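PDB 5DE0: deferrochelatase from Vibrio cholerae, which is a haem b-containing dye-decolorizing peroxidase that oxidises dyes at the expense of hydrogen peroxide. Local coordinates for the interface of chains A and B. Residues are numbered along the deposited sequence; one frame, centred on the assembly and turned at random. Chains: chain A/B, Deferrochelatase.

The interface of chains A and B. Residues chain A 111, 114, 127, 130, 132; chain B 240-243.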
loop_
_atom_site.group_PDB
_atom_site.type_symbol
_atom_site.label_atom_id
_atom_site.label_comp_id
_atom_site.label_asym_id
_atom_site.label_seq_id
_atom_site.Cartn_x
_atom_site.Cartn_y
_atom_site.Cartn_z
ATOM N N PHE A 111 4.402 6.449 5.824
ATOM C CA PHE A 111 5.273 5.410 6.355
ATOM C C PHE A 111 6.393 6.037 7.180
ATOM O O PHE A 111 6.748 5.538 8.247
ATOM C CB PHE A 111 5.854 4.561 5.219
ATOM C CG PHE A 111 6.831 3.513 5.682
ATOM C CD1 PHE A 111 8.192 3.786 5.735
ATOM C CD2 PHE A 111 6.391 2.257 6.062
ATOM C CE1 PHE A 111 9.091 2.825 6.166
ATOM C CE2 PHE A 111 7.284 1.293 6.491
ATOM C CZ PHE A 111 8.636 1.576 6.542
ATOM N N LEU A 114 5.071 7.269 10.646
ATOM C CA LEU A 114 4.811 6.178 11.575
ATOM C C LEU A 114 6.104 5.522 12.060
ATOM O O LEU A 114 6.280 5.306 13.259
ATOM C CB LEU A 114 3.902 5.130 10.933
ATOM C CG LEU A 114 3.358 4.068 11.891
ATOM C CD1 LEU A 114 2.649 4.729 13.060
ATOM C CD2 LEU A 114 2.424 3.105 11.174
ATOM N N ILE A 127 1.254 -2.985 17.545
ATOM C CA ILE A 127 0.366 -2.456 16.513
ATOM C C ILE A 127 -0.770 -3.422 16.210
ATOM O O ILE A 127 -0.550 -4.486 15.632
ATOM C CB ILE A 127 1.122 -2.161 15.203
ATOM C CG1 ILE A 127 2.348 -1.284 15.468
ATOM C CG2 ILE A 127 0.188 -1.508 14.188
ATOM C CD1 ILE A 127 2.014 0.069 16.046
ATOM N N GLU A 130 -2.568 -1.601 10.972
ATOM C CA GLU A 130 -1.906 -0.532 10.238
ATOM C C GLU A 130 -2.427 -0.505 8.807
ATOM O O GLU A 130 -2.055 -1.344 7.987
ATOM C CB GLU A 130 -0.388 -0.723 10.258
ATOM C CG GLU A 130 0.399 0.341 9.506
ATOM C CD GLU A 130 1.892 0.052 9.485
ATOM O OE1 GLU A 130 2.316 -0.934 10.124
ATOM O OE2 GLU A 130 2.643 0.806 8.828
ATOM N N TYR A 132 -3.175 1.559 5.179
ATOM C CA TYR A 132 -2.837 2.665 4.292
ATOM C C TYR A 132 -3.938 2.884 3.265
ATOM O O TYR A 132 -4.090 2.103 2.325
ATOM C CB TYR A 132 -1.502 2.407 3.589
ATOM C CG TYR A 132 -0.307 2.521 4.506
ATOM C CD1 TYR A 132 0.123 1.433 5.255
ATOM C CD2 TYR A 132 0.387 3.717 4.627
ATOM C CE1 TYR A 132 1.213 1.533 6.097
ATOM C CE2 TYR A 132 1.480 3.827 5.466
ATOM C CZ TYR A 132 1.887 2.733 6.199
ATOM O OH TYR A 132 2.974 2.836 7.036
ATOM N N SER B 240 4.822 -2.014 5.147
ATOM C CA SER B 240 4.314 -1.285 6.303
ATOM C C SER B 240 5.264 -1.417 7.489
ATOM O O SER B 240 6.151 -2.270 7.493
ATOM C CB SER B 240 2.920 -1.788 6.683
ATOM O OG SER B 240 2.959 -3.159 7.040
ATOM N N VAL B 241 5.067 -0.573 8.496
ATOM C CA VAL B 241 5.941 -0.549 9.664
ATOM C C VAL B 241 5.815 -1.824 10.500
ATOM O O VAL B 241 6.818 -2.377 10.957
ATOM C CB VAL B 241 5.640 0.675 10.555
ATOM C CG1 VAL B 241 6.567 0.701 11.764
ATOM C CG2 VAL B 241 5.773 1.959 9.753
ATOM N N SER B 242 4.584 -2.293 10.683
ATOM C CA SER B 242 4.320 -3.453 11.532
ATOM C C SER B 242 4.427 -4.775 10.777
ATOM O O SER B 242 4.346 -5.845 11.377
ATOM C CB SER B 242 2.931 -3.340 12.161
ATOM O OG SER B 242 1.924 -3.369 11.166
ATOM N N GLY B 243 4.597 -4.701 9.462
ATOM C CA GLY B 243 4.724 -5.895 8.647
ATOM C C GLY B 243 6.012 -5.891 7.849
ATOM O O GLY B 243 6.970 -5.212 8.215
#
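A:Glu130 reaches across to the loop B:Ser240 to B:Gly243, which follows strand 236-239 of the partner. In this dye-decolorizing (DyP-type) peroxidase the two-fold pairing repeats the contact with the chains exchanged; whether the deposited dimer is the biological one is not settled by the structure alone. The carboxylate acts as a fork over consecutive backbone amides. B:Ser242 N gives A:Glu130 OE1 a bond of 2.7 Å on its syn lone pair, 156° at the hydrogen. B:Val241 N serves A:Glu130 OE2 at 2.8 Å, also from the syn side but tilted 16° out of the carboxylate plane. Two hydroxyls add end-on bonds: B:Ser242 OG meets A:Glu130 OE1 nearly along its C-O axis at 2.7 Å, and the phenol A:Tyr132 OH meets A:Glu130 OE2 in the same manner at 2.7 Å. Each oxygen accepts at least two bonds, which would be expected to hold the carboxylate's rotation, and may favour its charged form. An extended chain, CG anti to the backbone N (chi1 180°), carries the fork to the loop, while A:Tyr132 braces it from within its own chain; that mainly second-shell role is consistent with the 6 Å² it loses to the partner.

Packing is close beside OE2. B:Val241 CG2 lies between the helix 108-118 residues A:Phe111 and A:Leu114, 3.7 Å from A:Phe111 CE2 and 3.8 Å from A:Leu114 CD2. The A:Phe111 ring turns its edge to the loop, with the carbonyl carbon of B:Ser240 in its plane. A second apolar contact forms on the OE1 side, where A:Ile127 closes on one methylene with CB, CG1 and CG2, the nearest approach being 3.7 Å from its CB to B:Ser242 CB. The contact loosens at the far end: B:Gly243 has no surface hidden by chain A, and its N makes a weak bond to B:Ser240 OG within the loop.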